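Local structure of CsuC (Acinetobacter baumannii, 6FJY) at residues K84-L95 and Q113-G124; Q170-L178 and K191-S199. The protein probably acts as the periplasmic chaperone of archaic Csu pili, holding subunits such as the tip adhesin CsuE by donor-strand complementation before assembly. All blocks are in the same frame, centred on the assembly; numbering follows the deposited sequence.

How the contacts relate
Both contacts are buried antiparallel strand pairs, their centres about 16 Å apart. Contact 1 (84-95 with 113-124) is a long ladder in the large sheet of the PapD-like N-terminal domain; contact 2 (170-178 with 191-199) has three bridges and probably belongs to the second domain, as in other PapD-like two-domain chaperones. The first has a mostly apolar face with Leu-90 and Ile-118, and one with Arg-89, Glu-85 and Asp-93 that is richer in charge; the second turns an arginine and aromatic rings toward the contact 1 strands. They meet directly: Glu-85 OE1 lies 2.8 Å from Phe-172 N, a probable hydrogen bond, and the rings of Phe-121 and Phe-172 stack. CsuE reaches both.

Contact 1 of 2, residues K84-L95 and Q113-G124; sequences KEQSYRLIVDEL and QMRYSIPLFAYG
Arg-89 curls back on itself through chi2 (-65°) and chi3, while Ser-117 swings OG opposite its own backbone N (chi1 -177°), and the two polar ends meet across the strands. The setting is the antiparallel pairing of strands 85-95 and 109-123 in the Ig-like N-terminal domain of a PapD-type chaperone, where hydrogen-bonded pairs from Gln-86/Ala-122 to Glu-94/Met-114 alternate with non-hydrogen-bonded ones. Arg-89 NH2 reaches Ser-117 OG at 2.6 Å, with the oxygen in the guanidinium plane; a weak bond from NE shares the same acceptor, which would restrain the guanidinium's rotation. NH2 also forms a salt bridge to the backbone of CsuE, so Ser-117 probably positions, as a second-shell residue, the group that holds it. Further along the same face, the extended Glu-85 chain runs beside Tyr-123, and OE2 takes the phenol OH on its anti lone pair at 2.6 Å. Asp-93 and Arg-115 are nearly coplanar at their ends (8°), yet OD1 to NE is a long salt bridge of 3.7 Å. The other face is mostly apolar: CB of Leu-90 and CB of Ile-118 lie 4.0 Å apart, Leu-90 packing on Ile-35 and Ile-118 on Ile-5 and Pro-10. Residues 113-117 also form a parallel ladder with a CsuE strand, as in donor-strand complementation. At the far end, buried Glu-94 OE1 lacks a polar partner in the model and rests 3.4 Å from Met-114 CG.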
loop_
_atom_site.group_PDB
_atom_site.type_symbol
_atom_site.label_atom_id
_atom_site.label_comp_id
_atom_site.label_asym_id
_atom_site.label_seq_id
_atom_site.Cartn_x
_atom_site.Cartn_y
_atom_site.Cartn_z
ATOM N N LYS A 84 18.291 12.739 -0.353
ATOM C CA LYS A 84 17.126 13.475 -0.821
ATOM C C LYS A 84 15.922 12.559 -1.013
ATOM O O LYS A 84 16.034 11.449 -1.552
ATOM C CB LYS A 84 17.427 14.220 -2.131
ATOM C CG LYS A 84 17.764 15.706 -1.931
ATOM C CD LYS A 84 18.972 15.901 -1.016
ATOM C CE LYS A 84 19.109 17.332 -0.500
ATOM N NZ LYS A 84 20.305 17.514 0.405
ATOM N N GLU A 85 14.770 13.055 -0.572
ATOM C CA GLU A 85 13.480 12.418 -0.791
ATOM C C GLU A 85 12.780 13.106 -1.962
ATOM O O GLU A 85 12.336 14.254 -1.839
ATOM C CB GLU A 85 12.629 12.504 0.473
ATOM C CG GLU A 85 11.237 11.909 0.315
ATOM C CD GLU A 85 10.393 12.108 1.530
ATOM O OE1 GLU A 85 9.978 13.267 1.775
ATOM O OE2 GLU A 85 10.151 11.113 2.260
ATOM N N GLN A 86 12.668 12.398 -3.086
ATOM C CA GLN A 86 11.970 12.900 -4.267
ATOM C C GLN A 86 10.503 12.484 -4.227
ATOM O O GLN A 86 10.179 11.322 -3.940
ATOM C CB GLN A 86 12.600 12.383 -5.560
ATOM C CG GLN A 86 14.061 12.694 -5.735
ATOM C CD GLN A 86 14.338 14.164 -6.005
ATOM O OE1 GLN A 86 13.425 14.958 -6.231
ATOM N NE2 GLN A 86 15.611 14.528 -5.980
ATOM N N SER A 87 9.628 13.436 -4.518
ATOM C CA SER A 87 8.191 13.257 -4.427
ATOM C C SER A 87 7.599 13.136 -5.822
ATOM O O SER A 87 8.034 13.816 -6.753
ATOM C CB SER A 87 7.559 14.431 -3.686
ATOM O OG SER A 87 8.204 14.618 -2.437
ATOM N N TYR A 88 6.614 12.258 -5.965
ATOM C CA TYR A 88 5.953 12.027 -7.236
ATOM C C TYR A 88 4.485 11.729 -6.959
ATOM O O TYR A 88 4.105 11.390 -5.835
ATOM C CB TYR A 88 6.571 10.845 -7.988
ATOM C CG TYR A 88 8.046 10.934 -8.230
ATOM C CD1 TYR A 88 8.948 10.498 -7.260
ATOM C CD2 TYR A 88 8.550 11.404 -9.434
ATOM C CE1 TYR A 88 10.304 10.551 -7.470
ATOM C CE2 TYR A 88 9.916 11.455 -9.655
ATOM C CZ TYR A 88 10.786 11.033 -8.663
ATOM O OH TYR A 88 12.137 11.091 -8.871
ATOM N N ARG A 89 3.660 11.800 -8.002
ATOM C CA ARG A 89 2.270 11.360 -7.914
ATOM C C ARG A 89 2.089 10.267 -8.946
ATOM O O ARG A 89 2.394 10.475 -10.126
ATOM C CB ARG A 89 1.271 12.485 -8.191
ATOM C CG ARG A 89 1.320 13.679 -7.225
ATOM C CD ARG A 89 0.941 13.382 -5.786
ATOM N NE ARG A 89 -0.424 12.915 -5.625
ATOM C CZ ARG A 89 -1.048 12.848 -4.456
ATOM N NH1 ARG A 89 -0.436 13.231 -3.342
ATOM N NH2 ARG A 89 -2.284 12.386 -4.399
ATOM N N LEU A 90 1.642 9.098 -8.492
ATOM C CA LEU A 90 1.214 8.027 -9.380
ATOM C C LEU A 90 -0.250 8.267 -9.732
ATOM O O LEU A 90 -1.086 8.424 -8.833
ATOM C CB LEU A 90 1.395 6.674 -8.697
ATOM C CG LEU A 90 0.736 5.470 -9.367
ATOM C CD1 LEU A 90 1.267 5.280 -10.754
ATOM C CD2 LEU A 90 0.910 4.212 -8.534
ATOM N N ILE A 91 -0.555 8.328 -11.032
ATOM C CA ILE A 91 -1.913 8.578 -11.511
ATOM C C ILE A 91 -2.349 7.397 -12.369
ATOM O O ILE A 91 -1.810 7.178 -13.465
ATOM C CB ILE A 91 -2.027 9.881 -12.310
ATOM C CG1 ILE A 91 -1.552 11.088 -11.503
ATOM C CG2 ILE A 91 -3.482 10.086 -12.714
ATOM C CD1 ILE A 91 -2.400 11.381 -10.312
ATOM N N VAL A 92 -3.347 6.655 -11.901
ATOM C CA VAL A 92 -3.902 5.559 -12.683
ATOM C C VAL A 92 -5.394 5.795 -12.913
ATOM O O VAL A 92 -6.157 6.054 -11.970
ATOM C CB VAL A 92 -3.606 4.175 -12.069
ATOM C CG1 VAL A 92 -2.745 4.280 -10.810
ATOM C CG2 VAL A 92 -4.860 3.346 -11.901
ATOM N N ASP A 93 -5.780 5.767 -14.184
ATOM C CA ASP A 93 -7.136 6.034 -14.641
ATOM C C ASP A 93 -7.812 4.708 -14.991
ATOM O O ASP A 93 -7.325 3.975 -15.861
ATOM C CB ASP A 93 -7.086 6.958 -15.854
ATOM C CG ASP A 93 -6.737 8.382 -15.483
ATOM O OD1 ASP A 93 -7.500 8.982 -14.706
ATOM O OD2 ASP A 93 -5.694 8.897 -15.952
ATOM N N GLU A 94 -8.931 4.408 -14.324
ATOM C CA GLU A 94 -9.613 3.117 -14.421
ATOM C C GLU A 94 -10.928 3.286 -15.173
ATOM O O GLU A 94 -11.825 3.998 -14.709
ATOM C CB GLU A 94 -9.867 2.528 -13.028
ATOM C CG GLU A 94 -10.450 1.098 -12.996
ATOM C CD GLU A 94 -11.969 1.071 -12.806
ATOM O OE1 GLU A 94 -12.590 2.153 -12.749
ATOM O OE2 GLU A 94 -12.546 -0.033 -12.708
ATOM N N LEU A 95 -11.049 2.605 -16.310
ATOM C CA LEU A 95 -12.219 2.723 -17.184
ATOM C C LEU A 95 -12.896 1.365 -17.335
ATOM O O LEU A 95 -12.452 0.534 -18.148
ATOM C CB LEU A 95 -11.825 3.280 -18.558
ATOM C CG LEU A 95 -10.366 3.702 -18.846
ATOM C CD1 LEU A 95 -10.169 3.926 -20.334
ATOM C CD2 LEU A 95 -9.892 4.949 -18.055
ATOM N N GLN A 113 -15.964 6.936 -14.200
ATOM C CA GLN A 113 -14.692 6.241 -14.265
ATOM C C GLN A 113 -13.801 6.778 -13.150
ATOM O O GLN A 113 -14.001 7.895 -12.671
ATOM C CB GLN A 113 -14.057 6.407 -15.642
ATOM C CG GLN A 113 -13.707 7.821 -16.008
ATOM C CD GLN A 113 -13.204 7.929 -17.438
ATOM O OE1 GLN A 113 -13.591 7.143 -18.304
ATOM N NE2 GLN A 113 -12.350 8.908 -17.693
ATOM N N MET A 114 -12.876 5.937 -12.685
ATOM C CA MET A 114 -12.048 6.242 -11.523
ATOM C C MET A 114 -10.713 6.838 -11.924
ATOM O O MET A 114 -10.196 6.592 -13.016
ATOM C CB MET A 114 -11.775 4.998 -10.668
ATOM C CG MET A 114 -12.993 4.316 -10.106
ATOM S SD MET A 114 -14.100 5.442 -9.302
ATOM C CE MET A 114 -15.365 5.299 -10.518
ATOM N N ARG A 115 -10.158 7.626 -11.009
ATOM C CA ARG A 115 -8.804 8.138 -11.114
ATOM C C ARG A 115 -8.178 8.101 -9.725
ATOM O O ARG A 115 -8.713 8.691 -8.783
ATOM C CB ARG A 115 -8.797 9.557 -11.678
ATOM C CG ARG A 115 -7.407 10.176 -11.858
ATOM C CD ARG A 115 -7.549 11.476 -12.625
ATOM N NE ARG A 115 -6.272 12.050 -13.029
ATOM C CZ ARG A 115 -5.892 13.294 -12.761
ATOM N NH1 ARG A 115 -6.696 14.106 -12.089
ATOM N NH2 ARG A 115 -4.711 13.730 -13.175
ATOM N N TYR A 116 -7.058 7.402 -9.598
ATOM C CA TYR A 116 -6.341 7.296 -8.335
ATOM C C TYR A 116 -5.122 8.197 -8.390
ATOM O O TYR A 116 -4.274 8.049 -9.278
ATOM C CB TYR A 116 -5.912 5.858 -8.048
ATOM C CG TYR A 116 -7.053 4.929 -7.713
ATOM C CD1 TYR A 116 -7.788 4.305 -8.715
ATOM C CD2 TYR A 116 -7.373 4.648 -6.394
ATOM C CE1 TYR A 116 -8.834 3.449 -8.406
ATOM C CE2 TYR A 116 -8.420 3.794 -6.073
ATOM C CZ TYR A 116 -9.142 3.199 -7.082
ATOM O OH TYR A 116 -10.172 2.349 -6.772
ATOM N N SER A 117 -5.059 9.146 -7.462
ATOM C CA SER A 117 -3.875 9.967 -7.243
ATOM C C SER A 117 -3.165 9.410 -6.014
ATOM O O SER A 117 -3.691 9.461 -4.897
ATOM C CB SER A 117 -4.236 11.441 -7.067
ATOM O OG SER A 117 -3.056 12.221 -6.926
ATOM N N ILE A 118 -1.986 8.838 -6.228
ATOM C CA ILE A 118 -1.298 8.044 -5.225
ATOM C C ILE A 118 0.071 8.676 -4.946
ATOM O O ILE A 118 0.826 8.924 -5.887
ATOM C CB ILE A 118 -1.144 6.580 -5.663
ATOM C CG1 ILE A 118 -2.497 5.858 -5.525
ATOM C CG2 ILE A 118 -0.046 5.894 -4.888
ATOM C CD1 ILE A 118 -2.508 4.474 -6.150
ATOM N N PRO A 119 0.417 8.946 -3.686
ATOM C CA PRO A 119 1.726 9.544 -3.400
ATOM C C PRO A 119 2.835 8.513 -3.528
ATOM O O PRO A 119 2.729 7.385 -3.041
ATOM C CB PRO A 119 1.578 10.017 -1.954
ATOM C CG PRO A 119 0.636 8.992 -1.347
ATOM C CD PRO A 119 -0.340 8.660 -2.448
ATOM N N LEU A 120 3.923 8.929 -4.155
ATOM C CA LEU A 120 5.058 8.058 -4.412
ATOM C C LEU A 120 6.341 8.778 -4.022
ATOM O O LEU A 120 6.540 9.939 -4.398
ATOM C CB LEU A 120 5.090 7.672 -5.883
ATOM C CG LEU A 120 6.301 6.852 -6.298
ATOM C CD1 LEU A 120 6.295 5.454 -5.623
ATOM C CD2 LEU A 120 6.333 6.759 -7.786
ATOM N N PHE A 121 7.186 8.116 -3.236
ATOM C CA PHE A 121 8.441 8.713 -2.794
ATOM C C PHE A 121 9.622 7.816 -3.120
ATOM O O PHE A 121 9.596 6.618 -2.846
ATOM C CB PHE A 121 8.431 8.997 -1.299
ATOM C CG PHE A 121 7.368 9.956 -0.890
ATOM C CD1 PHE A 121 7.546 11.311 -1.067
ATOM C CD2 PHE A 121 6.190 9.504 -0.309
ATOM C CE1 PHE A 121 6.562 12.217 -0.689
ATOM C CE2 PHE A 121 5.205 10.407 0.062
ATOM C CZ PHE A 121 5.397 11.763 -0.120
ATOM N N ALA A 122 10.683 8.423 -3.651
ATOM C CA ALA A 122 11.924 7.722 -3.934
ATOM C C ALA A 122 13.090 8.407 -3.220
ATOM O O ALA A 122 13.099 9.629 -3.022
ATOM C CB ALA A 122 12.168 7.640 -5.446
ATOM N N TYR A 123 14.074 7.604 -2.825
ATOM C CA TYR A 123 15.098 8.030 -1.884
ATOM C C TYR A 123 16.483 7.894 -2.488
ATOM O O TYR A 123 16.814 6.863 -3.082
ATOM C CB TYR A 123 15.001 7.236 -0.572
ATOM C CG TYR A 123 13.721 7.562 0.147
ATOM C CD1 TYR A 123 13.649 8.665 0.988
ATOM C CD2 TYR A 123 12.562 6.807 -0.060
ATOM C CE1 TYR A 123 12.467 8.990 1.626
ATOM C CE2 TYR A 123 11.368 7.125 0.577
ATOM C CZ TYR A 123 11.321 8.222 1.402
ATOM O OH TYR A 123 10.158 8.561 2.044
ATOM N N GLY A 124 17.272 8.952 -2.346
ATOM C CA GLY A 124 18.686 8.890 -2.612
ATOM C C GLY A 124 19.435 8.257 -1.458
ATOM O O GLY A 124 18.862 7.861 -0.446
#

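Contact 2 of 2, residues Q170-L178 and K191-S199; sequences QKFARLSAL and KAAFGYVLS
Arg-174 lies alongside Tyr-196 from root to tip. Its CB starts 4.1 Å from CE1 of the Tyr-196 ring. CG sits over the ring face, 4.2 Å from the centroid and 20° off the normal, a CH-pi contact. CD then passes the rim, 3.4 Å from the Tyr-196 OH. An off-staggered turn at chi3 (28°) brings the guanidinium round, its plane 87° from the ring; NE and CZ stay further from the Tyr-196 OH than NH1, which donates to it at 2.6 Å, the oxygen in the guanidinium plane. Phe-172 CE2 lies over one guanidinium face, 3.7 Å above its plane and offset toward the rim. NH2 is held by Ser-226 O, and Tyr-9 adds a cation-pi contact. Phe-172 CD2 borders the tyrosine edge, 4.0 Å from Tyr-196 CE1. Beneath is a short antiparallel two-strand sheet: Ala-173 pairs with Val-197 and Leu-175 with Gly-195, both hydrogen-bonded pairs. On the opposite face, Leu-175 CD1 meets Val-197 CG2 at 4.3 Å, and both pack on Leu-149. Tyr-196 also touches Arg-89 and Pro-119. Because its OH accepts from NH1 and is hydrogen-bonded to the CsuE backbone, the arginine charge would probably polarise this phenol.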
loop_
_atom_site.group_PDB
_atom_site.type_symbol
_atom_site.label_atom_id
_atom_site.label_comp_id
_atom_site.label_asym_id
_atom_site.label_seq_id
_atom_site.Cartn_x
_atom_site.Cartn_y
_atom_site.Cartn_z
ATOM N N GLN A 170 14.261 16.943 5.628
ATOM C CA GLN A 170 14.482 16.207 4.393
ATOM C C GLN A 170 13.378 15.194 4.096
ATOM O O GLN A 170 13.468 14.488 3.086
ATOM C CB GLN A 170 15.833 15.483 4.447
ATOM C CG GLN A 170 17.062 16.373 4.695
ATOM C CD GLN A 170 17.561 17.099 3.443
ATOM O OE1 GLN A 170 16.904 17.112 2.401
ATOM N NE2 GLN A 170 18.753 17.670 3.537
ATOM N N LYS A 171 12.356 15.083 4.954
ATOM C CA LYS A 171 11.227 14.187 4.704
ATOM C C LYS A 171 9.919 14.962 4.821
ATOM O O LYS A 171 9.842 15.995 5.491
ATOM C CB LYS A 171 11.186 12.993 5.657
ATOM C CG LYS A 171 12.272 11.957 5.421
ATOM C CD LYS A 171 11.993 10.681 6.186
ATOM C CE LYS A 171 10.990 9.792 5.439
ATOM N NZ LYS A 171 9.605 10.306 5.535
ATOM N N PHE A 172 8.903 14.471 4.117
ATOM C CA PHE A 172 7.590 15.102 4.090
ATOM C C PHE A 172 6.834 14.891 5.402
ATOM O O PHE A 172 7.107 13.974 6.179
ATOM C CB PHE A 172 6.743 14.550 2.940
ATOM C CG PHE A 172 6.314 13.112 3.129
ATOM C CD1 PHE A 172 7.178 12.068 2.817
ATOM C CD2 PHE A 172 5.060 12.805 3.638
ATOM C CE1 PHE A 172 6.790 10.738 2.987
ATOM C CE2 PHE A 172 4.663 11.473 3.816
ATOM C CZ PHE A 172 5.532 10.438 3.493
ATOM N N ALA A 173 5.844 15.752 5.611
ATOM C CA ALA A 173 4.868 15.620 6.678
ATOM C C ALA A 173 3.492 15.463 6.045
ATOM O O ALA A 173 3.150 16.197 5.113
ATOM C CB ALA A 173 4.886 16.836 7.607
ATOM N N ARG A 174 2.732 14.470 6.510
ATOM C CA ARG A 174 1.327 14.305 6.134
ATOM C C ARG A 174 0.512 14.659 7.377
ATOM O O ARG A 174 0.406 13.863 8.315
ATOM C CB ARG A 174 1.028 12.895 5.612
ATOM C CG ARG A 174 -0.398 12.738 5.066
ATOM C CD ARG A 174 -0.697 11.385 4.378
ATOM N NE ARG A 174 0.115 10.295 4.896
ATOM C CZ ARG A 174 1.008 9.613 4.185
ATOM N NH1 ARG A 174 1.213 9.895 2.909
ATOM N NH2 ARG A 174 1.713 8.653 4.760
ATOM N N LEU A 175 -0.029 15.873 7.389
ATOM C CA LEU A 175 -0.731 16.411 8.539
ATOM C C LEU A 175 -2.228 16.192 8.390
ATOM O O LEU A 175 -2.783 16.351 7.298
ATOM C CB LEU A 175 -0.442 17.899 8.695
ATOM C CG LEU A 175 1.018 18.308 8.855
ATOM C CD1 LEU A 175 1.093 19.813 8.961
ATOM C CD2 LEU A 175 1.661 17.637 10.066
ATOM N N SER A 176 -2.877 15.828 9.498
ATOM C CA SER A 176 -4.303 15.516 9.504
ATOM C C SER A 176 -5.083 16.548 10.311
ATOM O O SER A 176 -5.903 17.275 9.747
ATOM C CB SER A 176 -4.546 14.094 10.022
ATOM O OG SER A 176 -4.000 13.909 11.317
ATOM N N ALA A 177 -4.869 16.629 11.622
ATOM C CA ALA A 177 -5.621 17.536 12.478
ATOM C C ALA A 177 -4.661 18.542 13.092
ATOM O O ALA A 177 -3.594 18.169 13.584
ATOM C CB ALA A 177 -6.377 16.778 13.573
ATOM N N LEU A 178 -5.051 19.816 13.081
ATOM C CA LEU A 178 -4.212 20.911 13.540
ATOM C C LEU A 178 -4.804 21.530 14.814
ATOM O O LEU A 178 -5.363 20.805 15.656
ATOM C CB LEU A 178 -4.041 21.907 12.392
ATOM C CG LEU A 178 -3.166 21.547 11.182
ATOM C CD1 LEU A 178 -3.888 20.619 10.213
ATOM C CD2 LEU A 178 -2.744 22.806 10.453
ATOM N N LYS A 191 -13.461 19.847 7.026
ATOM C CA LYS A 191 -13.273 19.892 5.578
ATOM C C LYS A 191 -11.793 19.861 5.182
ATOM O O LYS A 191 -11.414 20.410 4.139
ATOM C CB LYS A 191 -13.973 21.118 4.966
ATOM C CG LYS A 191 -15.014 20.767 3.939
ATOM C CD LYS A 191 -14.433 19.763 2.962
ATOM C CE LYS A 191 -15.357 19.522 1.814
ATOM N NZ LYS A 191 -15.913 18.174 1.945
ATOM N N ALA A 192 -10.949 19.218 6.002
ATOM C CA ALA A 192 -9.519 19.063 5.715
ATOM C C ALA A 192 -9.117 17.649 6.109
ATOM O O ALA A 192 -8.843 17.380 7.280
ATOM C CB ALA A 192 -8.684 20.098 6.454
ATOM N N ALA A 193 -9.124 16.744 5.137
ATOM C CA ALA A 193 -8.785 15.360 5.436
ATOM C C ALA A 193 -7.303 15.217 5.747
ATOM O O ALA A 193 -6.918 14.584 6.740
ATOM C CB ALA A 193 -9.194 14.457 4.270
ATOM N N PHE A 194 -6.456 15.817 4.919
ATOM C CA PHE A 194 -5.027 15.791 5.152
ATOM C C PHE A 194 -4.397 17.026 4.527
ATOM O O PHE A 194 -5.043 17.787 3.801
ATOM C CB PHE A 194 -4.386 14.500 4.599
ATOM C CG PHE A 194 -4.531 14.324 3.106
ATOM C CD1 PHE A 194 -3.624 14.906 2.230
ATOM C CD2 PHE A 194 -5.539 13.532 2.577
ATOM C CE1 PHE A 194 -3.751 14.735 0.846
ATOM C CE2 PHE A 194 -5.660 13.346 1.200
ATOM C CZ PHE A 194 -4.768 13.951 0.332
ATOM N N GLY A 195 -3.120 17.220 4.838
ATOM C CA GLY A 195 -2.319 18.219 4.169
ATOM C C GLY A 195 -0.877 17.779 4.071
ATOM O O GLY A 195 -0.289 17.333 5.059
ATOM N N TYR A 196 -0.284 17.936 2.893
ATOM C CA TYR A 196 1.095 17.550 2.639
ATOM C C TYR A 196 1.972 18.790 2.714
ATOM O O TYR A 196 1.646 19.820 2.116
ATOM C CB TYR A 196 1.257 16.900 1.270
ATOM C CG TYR A 196 0.968 15.420 1.221
ATOM C CD1 TYR A 196 1.945 14.479 1.578
ATOM C CD2 TYR A 196 -0.279 14.960 0.817
ATOM C CE1 TYR A 196 1.664 13.112 1.545
ATOM C CE2 TYR A 196 -0.568 13.608 0.783
ATOM C CZ TYR A 196 0.404 12.684 1.138
ATOM O OH TYR A 196 0.101 11.350 1.084
ATOM N N VAL A 197 3.046 18.707 3.498
ATOM C CA VAL A 197 4.129 19.684 3.450
ATOM C C VAL A 197 5.378 18.919 3.032
ATOM O O VAL A 197 5.996 18.215 3.837
ATOM C CB VAL A 197 4.323 20.409 4.781
ATOM C CG1 VAL A 197 5.286 21.564 4.611
ATOM C CG2 VAL A 197 2.989 20.908 5.295
ATOM N N LEU A 198 5.756 19.056 1.770
ATOM C CA LEU A 198 6.884 18.319 1.237
ATOM C C LEU A 198 8.191 18.823 1.848
ATOM O O LEU A 198 8.287 19.945 2.355
ATOM C CB LEU A 198 6.919 18.442 -0.288
ATOM C CG LEU A 198 5.794 17.752 -1.069
ATOM C CD1 LEU A 198 5.945 18.021 -2.542
ATOM C CD2 LEU A 198 5.769 16.229 -0.815
ATOM N N SER A 199 9.205 17.963 1.776
ATOM C CA SER A 199 10.535 18.285 2.285
ATOM C C SER A 199 11.098 19.539 1.625
ATOM O O SER A 199 10.994 19.726 0.408
ATOM C CB SER A 199 11.476 17.114 2.027
ATOM O OG SER A 199 11.660 16.979 0.635
HETATM O O HOH W 1 14.753 15.497 0.719
#